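Local atomic coordinates of cyclopenase asqI (Emericella nidulans, PDB entry 5YY3), a protein that catalyses the zinc-dependent ring contraction of 4'-methoxycyclopenine to 4'-methoxyviridicatin, with release of methyl isocyanate, in aspoquinolone biosynthesis. Residues Y175-Y180 with A223-E228; A289-W294 with G353-Y358; F576-D581 with G603-R608. All coordinates share one frame; numbering follows the deposited sequence.

Interaction 1: Y175-Y180 with A223-E228; sequences YWRDDY and ARYETE
Trp176 lays its indole against the helix 210-231 and meets Tyr225 and Glu228 there, a worked case of one large ring packed between two helices, with polar groups at its edge. With CG anti to the backbone N (chi1 -157°), the Trp176 ring stands beside its carbonyl carbon, and one face lies along Tyr225 CA and Glu228 CG. Glu228 CG is 4.0 Å from the centroid of the five-membered ring, a CH-pi contact. The six-membered ring meets Tyr225 obliquely, planes 45° apart, with Trp176 CE3 3.7 Å from Tyr225 CD1. Bent at chi2, the Glu228 chain gives each carboxylate oxygen a polar partner. OE2 accepts a hydrogen bond from Tyr175 OH, tip to tip, at 2.4 Å, a value too short to be trusted exactly; Tyr175 OH is also hydrogen-bonded to Trp232 NE1. A water accepts from Trp176 NE1 (2.9 Å) and lies 2.8 Å from Glu228 OE1, to which it probably donates. On the CE3 side of the indole, at the tip of the Tyr225 ring, Arg177 NH1 donates to Tyr225 OH over 2.9 Å, the hydroxyl lying in the guanidinium plane; NH1 is further tied to His170 O. The helix 210-231 carries the zinc ligand His218, about 10 Å from Tyr225 between side chains. Both helices belong to the helical domain that in hemocyanins and tyrosinases holds copper and here binds zinc.

Interaction 2: A289-W294 with G353-Y358; sequences ARLEEW and GNLHNY
The packing of one helix against the N-terminal turn of another, within the hemocyanin-type helical domain, brings Trp294 and Leu291, on the helix 288-304, against Gly353, Leu355 and Tyr358, where the chain turns into the helix 355-367. It illustrates how a glycine can let an indole settle directly on a backbone. Gly353 CA sits over one face of Trp294, 3.5 Å from the centroid of the five-membered ring and only 13° off its normal, a close CH-pi contact. Having no side chain, and with positive phi, Gly353 lets its CA lie directly against the indole. Asn354, the N-cap residue of the helix 355-367, presents its backbone N over the same face, 3.9 Å from Trp294 CZ3. With CG anti to its carbonyl carbon (chi1 -69°), Trp294 folds its indole back so that the opposite face rests on Arg290 O, one turn earlier in its own helix. At the far rim, Trp294 CZ3 approaches Tyr358 CD2 to 3.4 Å, the two rings oblique with planes 32° apart. Next to this pair Leu291 CD2 forms a small apolar junction, 3.7 Å from Leu355 CD1 and 3.8 Å from Tyr358 CB; the same Leu355 methyl also lies against Leu291 O. Tyr358 OH is hydrogen-bonded to Glu78 OE2, and Leu355 touches Tyr403 of the helix 391-410. No hydrogen bond or salt bridge crosses between 289-294 and 353-358, which implies that the fit of the indole face, the glycine backbone and the leucine methyls holds this junction by shape and dispersion rather than by polar pairing.

Interaction 3: F576-D581 with G603-R608; sequences FCIATD and GYPFNR
Phe606 turns its edge toward the face of Phe576 in a T-shaped pair, the ring planes 63° apart and the centroids separated by 4.8 Å. The touching edge is CE2 and CZ: CE2 comes within 3.5 Å of Phe576 CD1, while CZ stands above the centre of the Phe576 ring. Phe576 has its CG anti to the backbone N (chi1 161°), which carries the ring out from the strand to meet the loop tip to tip. Pro605 meets the far end of the same ring, its CG 3.9 Å from Phe576 CZ. The strand 571-580 belongs to the sheet of the hemocyanin ig-like domain, and alternate residues Phe576, Ile578 and Thr580 point toward the loop that covers it. The peptide bond before Pro605 is cis, and the pyrrolidine also lies over the face of the preceding Tyr604 ring. Ile578 and Pro605 lie alongside each other, running in opposite senses, with Ile578 CG2 3.9 Å from Pro605 CD. Farther along, Thr580 CG2 touches the edge of the Tyr604 ring at CE2, 3.6 Å away, while Thr580 OG1 is hydrogen-bonded to Asp582 OD1 and Arg492 NE. Phe606 is also stacked on Trp507 and meets Phe494 edge-to-face.

How the interactions relate
Three buried contacts, in series along the chain, show aromatic packing in three settings of one enzyme. Interactions 1 and 2 both lie in the hemocyanin-type helical domain, their centres 27 Å apart, whereas interaction 3 belongs to the ig-like domain, 24 Å from interaction 1 and 32 Å from interaction 2 between centres. None touches another; the nearest atoms of interactions 1 and 3 are about 9 Å apart. The zinc ligands lie at some distance from the first two: the Trp176 side chain is about 10 Å from that of His186, and that of Asn354 about 12 Å from those of His190 and His218. Interaction 3 lies away from these ligands.

Interaction 1: Y175-Y180 with A223-E228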
loop_
_atom_site.group_PDB
_atom_site.type_symbol
_atom_site.label_atom_id
_atom_site.label_comp_id
_atom_site.label_asym_id
_atom_site.label_seq_id
_atom_site.Cartn_x
_atom_site.Cartn_y
_atom_site.Cartn_z
ATOM N N TYR A 175 -6.205 14.282 9.866
ATOM C CA TYR A 175 -7.571 14.790 10.122
ATOM C C TYR A 175 -7.837 14.946 11.625
ATOM O O TYR A 175 -8.531 15.862 12.080
ATOM C CB TYR A 175 -8.648 13.869 9.503
ATOM C CG TYR A 175 -8.801 12.534 10.214
ATOM C CD1 TYR A 175 -8.024 11.432 9.849
ATOM C CD2 TYR A 175 -9.718 12.377 11.252
ATOM C CE1 TYR A 175 -8.155 10.216 10.506
ATOM C CE2 TYR A 175 -9.847 11.176 11.918
ATOM C CZ TYR A 175 -9.069 10.092 11.540
ATOM O OH TYR A 175 -9.205 8.887 12.211
ATOM N N TRP A 176 -7.258 14.040 12.392
ATOM C CA TRP A 176 -7.432 14.024 13.822
ATOM C C TRP A 176 -6.508 15.060 14.471
ATOM O O TRP A 176 -6.938 15.826 15.330
ATOM C CB TRP A 176 -7.143 12.620 14.339
ATOM C CG TRP A 176 -7.751 12.232 15.637
ATOM C CD1 TRP A 176 -8.955 11.634 15.818
ATOM C CD2 TRP A 176 -7.145 12.330 16.942
ATOM N NE1 TRP A 176 -9.154 11.371 17.155
ATOM C CE2 TRP A 176 -8.061 11.787 17.862
ATOM C CE3 TRP A 176 -5.924 12.825 17.409
ATOM C CZ2 TRP A 176 -7.796 11.730 19.235
ATOM C CZ3 TRP A 176 -5.665 12.772 18.784
ATOM C CH2 TRP A 176 -6.600 12.234 19.675
ATOM N N ARG A 177 -5.246 15.100 14.057
ATOM C CA ARG A 177 -4.301 16.049 14.670
ATOM C C ARG A 177 -4.590 17.506 14.297
ATOM O O ARG A 177 -4.346 18.417 15.103
ATOM C CB ARG A 177 -2.868 15.697 14.287
ATOM C CG ARG A 177 -2.408 14.302 14.753
ATOM C CD ARG A 177 -0.904 14.127 14.505
ATOM N NE ARG A 177 -0.568 14.495 13.133
ATOM C CZ ARG A 177 -0.300 13.626 12.156
ATOM N NH1 ARG A 177 -0.286 12.318 12.386
ATOM N NH2 ARG A 177 -0.034 14.071 10.942
ATOM N N ASP A 178 -5.114 17.734 13.092
ATOM C CA ASP A 178 -5.442 19.092 12.653
ATOM C C ASP A 178 -6.851 19.504 13.033
ATOM O O ASP A 178 -7.301 20.587 12.656
ATOM C CB ASP A 178 -5.312 19.231 11.141
ATOM C CG ASP A 178 -3.888 19.241 10.674
ATOM O OD1 ASP A 178 -3.050 19.865 11.326
ATOM O OD2 ASP A 178 -3.610 18.635 9.618
ATOM N N ASP A 179 -7.575 18.640 13.728
ATOM C CA ASP A 179 -8.949 18.976 14.065
ATOM C C ASP A 179 -9.000 20.319 14.799
ATOM O O ASP A 179 -8.316 20.516 15.810
ATOM C CB ASP A 179 -9.591 17.877 14.895
ATOM C CG ASP A 179 -11.022 18.187 15.243
ATOM O OD1 ASP A 179 -11.239 19.016 16.146
ATOM O OD2 ASP A 179 -11.935 17.607 14.615
ATOM N N TYR A 180 -9.797 21.238 14.262
ATOM C CA TYR A 180 -9.894 22.582 14.814
ATOM C C TYR A 180 -10.264 22.554 16.288
ATOM O O TYR A 180 -9.706 23.297 17.085
ATOM C CB TYR A 180 -10.939 23.440 14.069
ATOM C CG TYR A 180 -11.116 24.762 14.781
ATOM C CD1 TYR A 180 -10.154 25.766 14.657
ATOM C CD2 TYR A 180 -12.182 24.977 15.659
ATOM C CE1 TYR A 180 -10.271 26.964 15.341
ATOM C CE2 TYR A 180 -12.305 26.175 16.352
ATOM C CZ TYR A 180 -11.336 27.160 16.186
ATOM O OH TYR A 180 -11.435 28.351 16.851
ATOM N N ALA A 223 -3.708 7.708 24.594
ATOM C CA ALA A 223 -4.549 6.515 24.443
ATOM C C ALA A 223 -5.543 6.668 23.281
ATOM O O ALA A 223 -5.750 5.753 22.496
ATOM C CB ALA A 223 -5.294 6.221 25.744
ATOM N N ARG A 224 -6.148 7.839 23.161
ATOM C CA ARG A 224 -7.045 8.112 22.054
ATOM C C ARG A 224 -6.319 8.157 20.683
ATOM O O ARG A 224 -6.786 7.566 19.699
ATOM C CB ARG A 224 -7.787 9.424 22.309
ATOM C CG ARG A 224 -8.826 9.343 23.433
ATOM C CD ARG A 224 -9.582 10.657 23.547
ATOM N NE ARG A 224 -10.621 10.625 24.572
ATOM C CZ ARG A 224 -11.886 10.302 24.334
ATOM N NH1 ARG A 224 -12.265 9.968 23.105
ATOM N NH2 ARG A 224 -12.770 10.288 25.319
ATOM N N TYR A 225 -5.192 8.868 20.620
ATOM C CA TYR A 225 -4.387 8.926 19.406
ATOM C C TYR A 225 -3.926 7.545 18.945
ATOM O O TYR A 225 -3.947 7.226 17.748
ATOM C CB TYR A 225 -3.161 9.793 19.622
ATOM C CG TYR A 225 -2.344 10.034 18.359
ATOM C CD1 TYR A 225 -2.900 10.701 17.271
ATOM C CD2 TYR A 225 -1.019 9.601 18.261
ATOM C CE1 TYR A 225 -2.155 10.949 16.118
ATOM C CE2 TYR A 225 -0.257 9.846 17.106
ATOM C CZ TYR A 225 -0.844 10.517 16.037
ATOM O OH TYR A 225 -0.134 10.790 14.883
ATOM N N GLU A 226 -3.494 6.733 19.899
ATOM C CA GLU A 226 -2.993 5.414 19.571
ATOM C C GLU A 226 -4.142 4.528 19.137
ATOM O O GLU A 226 -4.015 3.765 18.186
ATOM C CB GLU A 226 -2.251 4.813 20.759
ATOM C CG GLU A 226 -0.846 5.373 20.906
ATOM C CD GLU A 226 0.090 4.409 21.606
ATOM O OE1 GLU A 226 -0.199 4.018 22.758
ATOM O OE2 GLU A 226 1.121 4.037 21.010
ATOM N N THR A 227 -5.274 4.636 19.830
ATOM C CA THR A 227 -6.454 3.869 19.453
ATOM C C THR A 227 -6.921 4.278 18.052
ATOM O O THR A 227 -7.336 3.433 17.255
ATOM C CB THR A 227 -7.586 4.063 20.478
ATOM O OG1 THR A 227 -7.156 3.542 21.748
ATOM C CG2 THR A 227 -8.861 3.356 20.037
ATOM N N GLU A 228 -6.848 5.571 17.753
ATOM C CA GLU A 228 -7.247 6.072 16.440
ATOM C C GLU A 228 -6.319 5.490 15.381
ATOM O O GLU A 228 -6.752 5.124 14.279
ATOM C CB GLU A 228 -7.206 7.599 16.395
ATOM C CG GLU A 228 -7.906 8.201 15.187
ATOM C CD GLU A 228 -9.413 8.312 15.378
ATOM O OE1 GLU A 228 -9.933 7.815 16.406
ATOM O OE2 GLU A 228 -10.079 8.911 14.498
HETATM O O HOH W 1 -11.521 9.801 17.553
#

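Interaction 2: A289-W294 with G353-Y358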
loop_
_atom_site.group_PDB
_atom_site.type_symbol
_atom_site.label_atom_id
_atom_site.label_comp_id
_atom_site.label_asym_id
_atom_site.label_seq_id
_atom_site.Cartn_x
_atom_site.Cartn_y
_atom_site.Cartn_z
ATOM N N ALA A 289 22.310 15.816 26.610
ATOM C CA ALA A 289 22.821 15.071 27.773
ATOM C C ALA A 289 22.237 15.583 29.092
ATOM O O ALA A 289 22.007 14.812 30.029
ATOM C CB ALA A 289 24.340 15.134 27.810
ATOM N N ARG A 290 21.985 16.883 29.147
ATOM C CA ARG A 290 21.422 17.537 30.321
ATOM C C ARG A 290 19.966 17.063 30.557
ATOM O O ARG A 290 19.549 16.839 31.698
ATOM C CB ARG A 290 21.489 19.059 30.134
ATOM C CG ARG A 290 20.997 19.892 31.304
ATOM C CD ARG A 290 21.879 19.721 32.523
ATOM N NE ARG A 290 21.355 20.471 33.666
ATOM C CZ ARG A 290 21.529 20.110 34.937
ATOM N NH1 ARG A 290 22.205 19.003 35.233
ATOM N NH2 ARG A 290 21.003 20.837 35.914
ATOM N N LEU A 291 19.205 16.900 29.475
ATOM C CA LEU A 291 17.829 16.419 29.586
ATOM C C LEU A 291 17.816 14.948 29.998
ATOM O O LEU A 291 17.032 14.544 30.860
ATOM C CB LEU A 291 17.077 16.615 28.270
ATOM C CG LEU A 291 16.803 18.079 27.925
ATOM C CD1 LEU A 291 17.452 18.425 26.602
ATOM C CD2 LEU A 291 15.330 18.357 27.870
ATOM N N GLU A 292 18.710 14.162 29.397
ATOM C CA GLU A 292 18.834 12.744 29.723
ATOM C C GLU A 292 19.127 12.547 31.216
ATOM O O GLU A 292 18.556 11.666 31.861
ATOM C CB GLU A 292 19.933 12.096 28.866
ATOM C CG GLU A 292 19.708 12.235 27.369
ATOM C CD GLU A 292 20.767 11.550 26.536
ATOM O OE1 GLU A 292 21.943 11.597 26.943
ATOM O OE2 GLU A 292 20.430 10.975 25.471
ATOM N N GLU A 293 20.010 13.374 31.764
ATOM C CA GLU A 293 20.340 13.292 33.188
ATOM C C GLU A 293 19.104 13.507 34.091
ATOM O O GLU A 293 18.831 12.692 34.977
ATOM C CB GLU A 293 21.431 14.297 33.525
ATOM C CG GLU A 293 21.587 14.519 35.008
ATOM C CD GLU A 293 22.821 15.327 35.352
ATOM O OE1 GLU A 293 23.162 16.255 34.581
ATOM O OE2 GLU A 293 23.442 15.021 36.397
ATOM N N TRP A 294 18.357 14.583 33.844
ATOM C CA TRP A 294 17.061 14.817 34.492
ATOM C C TRP A 294 16.136 13.594 34.407
ATOM O O TRP A 294 15.598 13.139 35.419
ATOM C CB TRP A 294 16.365 16.036 33.862
ATOM C CG TRP A 294 17.034 17.356 34.170
ATOM C CD1 TRP A 294 17.883 17.618 35.206
ATOM C CD2 TRP A 294 16.898 18.588 33.439
ATOM N NE1 TRP A 294 18.285 18.932 35.171
ATOM C CE2 TRP A 294 17.699 19.551 34.099
ATOM C CE3 TRP A 294 16.181 18.971 32.298
ATOM C CZ2 TRP A 294 17.801 20.878 33.652
ATOM C CZ3 TRP A 294 16.278 20.292 31.853
ATOM C CH2 TRP A 294 17.085 21.229 32.530
ATOM N N GLY A 353 15.262 19.043 37.479
ATOM C CA GLY A 353 15.141 20.039 36.423
ATOM C C GLY A 353 13.742 20.411 35.961
ATOM O O GLY A 353 12.778 20.400 36.740
ATOM N N ASN A 354 13.645 20.757 34.678
ATOM C CA ASN A 354 12.380 21.090 34.021
ATOM C C ASN A 354 12.236 20.313 32.709
ATOM O O ASN A 354 12.253 20.900 31.624
ATOM C CB ASN A 354 12.297 22.603 33.750
ATOM C CG ASN A 354 10.931 23.029 33.259
ATOM O OD1 ASN A 354 10.006 22.216 33.205
ATOM N ND2 ASN A 354 10.780 24.308 32.932
ATOM N N LEU A 355 12.103 18.992 32.810
ATOM C CA LEU A 355 12.234 18.117 31.638
ATOM C C LEU A 355 11.168 18.317 30.552
ATOM O O LEU A 355 11.491 18.302 29.366
ATOM C CB LEU A 355 12.223 16.652 32.082
ATOM C CG LEU A 355 12.471 15.600 31.010
ATOM C CD1 LEU A 355 13.738 15.931 30.244
ATOM C CD2 LEU A 355 12.583 14.239 31.651
ATOM N N HIS A 356 9.905 18.483 30.944
ATOM C CA HIS A 356 8.825 18.595 29.968
ATOM C C HIS A 356 9.007 19.825 29.096
ATOM O O HIS A 356 8.988 19.737 27.866
ATOM C CB HIS A 356 7.450 18.654 30.648
ATOM C CG HIS A 356 6.344 19.079 29.729
ATOM N ND1 HIS A 356 6.029 18.390 28.575
ATOM C CD2 HIS A 356 5.497 20.138 29.777
ATOM C CE1 HIS A 356 5.028 19.000 27.958
ATOM N NE2 HIS A 356 4.688 20.062 28.670
ATOM N N ASN A 357 9.193 20.976 29.730
ATOM C CA ASN A 357 9.228 22.228 28.973
ATOM C C ASN A 357 10.552 22.444 28.223
ATOM O O ASN A 357 10.568 23.025 27.141
ATOM C CB ASN A 357 8.924 23.408 29.901
ATOM C CG ASN A 357 7.510 23.343 30.476
ATOM O OD1 ASN A 357 6.542 23.763 29.834
ATOM N ND2 ASN A 357 7.386 22.811 31.684
ATOM N N TYR A 358 11.665 21.969 28.766
ATOM C CA TYR A 358 12.900 22.044 27.986
ATOM C C TYR A 358 12.848 21.031 26.853
ATOM O O TYR A 358 13.407 21.261 25.766
ATOM C CB TYR A 358 14.135 21.819 28.859
ATOM C CG TYR A 358 14.588 23.066 29.564
ATOM C CD1 TYR A 358 14.948 24.197 28.842
ATOM C CD2 TYR A 358 14.681 23.114 30.952
ATOM C CE1 TYR A 358 15.380 25.349 29.483
ATOM C CE2 TYR A 358 15.113 24.259 31.600
ATOM C CZ TYR A 358 15.464 25.371 30.855
ATOM O OH TYR A 358 15.881 26.517 31.490
#

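Interaction 3: F576-D581 with G603-R608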
loop_
_atom_site.group_PDB
_atom_site.type_symbol
_atom_site.label_atom_id
_atom_site.label_comp_id
_atom_site.label_asym_id
_atom_site.label_seq_id
_atom_site.Cartn_x
_atom_site.Cartn_y
_atom_site.Cartn_z
ATOM N N PHE A 576 -16.611 -0.413 29.981
ATOM C CA PHE A 576 -16.365 -0.747 31.369
ATOM C C PHE A 576 -17.065 0.290 32.234
ATOM O O PHE A 576 -16.990 1.490 31.957
ATOM C CB PHE A 576 -14.853 -0.781 31.645
ATOM C CG PHE A 576 -14.479 -0.656 33.097
ATOM C CD1 PHE A 576 -14.323 0.593 33.685
ATOM C CD2 PHE A 576 -14.236 -1.785 33.862
ATOM C CE1 PHE A 576 -13.955 0.714 35.002
ATOM C CE2 PHE A 576 -13.866 -1.670 35.194
ATOM C CZ PHE A 576 -13.728 -0.424 35.763
ATOM N N CYS A 577 -17.757 -0.174 33.269
ATOM C CA CYS A 577 -18.433 0.728 34.175
ATOM C C CYS A 577 -18.198 0.264 35.604
ATOM O O CYS A 577 -18.432 -0.899 35.952
ATOM C CB CYS A 577 -19.935 0.812 33.871
ATOM S SG CYS A 577 -20.741 2.200 34.767
ATOM N N ILE A 578 -17.698 1.171 36.427
ATOM C CA ILE A 578 -17.514 0.875 37.837
ATOM C C ILE A 578 -18.372 1.843 38.661
ATOM O O ILE A 578 -18.538 3.014 38.295
ATOM C CB ILE A 578 -16.007 0.954 38.249
ATOM C CG1 ILE A 578 -15.820 0.618 39.734
ATOM C CG2 ILE A 578 -15.401 2.313 37.932
ATOM C CD1 ILE A 578 -14.358 0.497 40.142
ATOM N N ALA A 579 -18.960 1.345 39.745
ATOM C CA ALA A 579 -19.693 2.218 40.656
ATOM C C ALA A 579 -18.866 2.468 41.912
ATOM O O ALA A 579 -18.485 1.534 42.624
ATOM C CB ALA A 579 -21.062 1.614 41.015
ATOM N N THR A 580 -18.567 3.729 42.186
ATOM C CA THR A 580 -17.810 4.031 43.388
ATOM C C THR A 580 -18.640 4.808 44.398
ATOM O O THR A 580 -19.553 5.558 44.038
ATOM C CB THR A 580 -16.509 4.827 43.067
ATOM O OG1 THR A 580 -16.827 6.053 42.395
ATOM C CG2 THR A 580 -15.585 3.999 42.196
ATOM N N ASP A 581 -18.330 4.585 45.667
ATOM C CA ASP A 581 -18.736 5.490 46.736
ATOM C C ASP A 581 -17.636 6.507 46.974
ATOM O O ASP A 581 -16.559 6.147 47.424
ATOM C CB ASP A 581 -19.013 4.736 48.035
ATOM C CG ASP A 581 -19.431 5.662 49.163
ATOM O OD1 ASP A 581 -20.174 6.634 48.901
ATOM O OD2 ASP A 581 -19.000 5.423 50.311
ATOM N N GLY A 603 -9.044 9.719 36.085
ATOM C CA GLY A 603 -8.889 8.466 35.370
ATOM C C GLY A 603 -9.044 7.216 36.200
ATOM O O GLY A 603 -8.804 6.116 35.702
ATOM N N TYR A 604 -9.453 7.378 37.457
ATOM C CA TYR A 604 -9.748 6.241 38.331
ATOM C C TYR A 604 -10.791 5.337 37.694
ATOM O O TYR A 604 -11.805 5.824 37.194
ATOM C CB TYR A 604 -10.248 6.727 39.688
ATOM C CG TYR A 604 -10.500 5.618 40.682
ATOM C CD1 TYR A 604 -9.465 5.128 41.473
ATOM C CD2 TYR A 604 -11.766 5.058 40.830
ATOM C CE1 TYR A 604 -9.676 4.109 42.384
ATOM C CE2 TYR A 604 -11.986 4.029 41.746
ATOM C CZ TYR A 604 -10.931 3.566 42.523
ATOM O OH TYR A 604 -11.128 2.556 43.448
ATOM N N PRO A 605 -10.591 4.016 37.760
ATOM C CA PRO A 605 -9.563 3.266 38.490
ATOM C C PRO A 605 -8.369 2.823 37.646
ATOM O O PRO A 605 -7.582 1.976 38.076
ATOM C CB PRO A 605 -10.338 2.044 38.974
ATOM C CG PRO A 605 -11.280 1.762 37.819
ATOM C CD PRO A 605 -11.622 3.114 37.207
ATOM N N PHE A 606 -8.235 3.380 36.452
ATOM C CA PHE A 606 -7.160 2.954 35.567
ATOM C C PHE A 606 -5.885 3.775 35.718
ATOM O O PHE A 606 -4.971 3.620 34.929
ATOM C CB PHE A 606 -7.627 2.996 34.112
ATOM C CG PHE A 606 -8.694 1.978 33.801
ATOM C CD1 PHE A 606 -8.379 0.632 33.733
ATOM C CD2 PHE A 606 -10.009 2.371 33.590
ATOM C CE1 PHE A 606 -9.337 -0.293 33.443
ATOM C CE2 PHE A 606 -10.979 1.444 33.309
ATOM C CZ PHE A 606 -10.643 0.111 33.228
ATOM N N ASN A 607 -5.826 4.626 36.740
ATOM C CA ASN A 607 -4.713 5.552 36.916
ATOM C C ASN A 607 -3.594 4.967 37.779
ATOM O O ASN A 607 -2.494 5.515 37.828
ATOM C CB ASN A 607 -5.211 6.865 37.512
ATOM C CG ASN A 607 -5.879 6.675 38.863
ATOM O OD1 ASN A 607 -6.425 5.607 39.150
ATOM N ND2 ASN A 607 -5.842 7.711 39.701
ATOM N N ARG A 608 -3.872 3.847 38.438
ATOM C CA ARG A 608 -2.836 3.074 39.141
ATOM C C ARG A 608 -3.012 1.608 38.812
ATOM O O ARG A 608 -4.072 1.217 38.345
ATOM C CB ARG A 608 -2.917 3.275 40.658
ATOM C CG ARG A 608 -2.072 4.402 41.160
ATOM C CD ARG A 608 -2.540 4.862 42.502
ATOM N NE ARG A 608 -3.180 6.163 42.372
ATOM C CZ ARG A 608 -2.509 7.300 42.236
ATOM N NH1 ARG A 608 -1.186 7.272 42.244
ATOM N NH2 ARG A 608 -3.157 8.458 42.116
#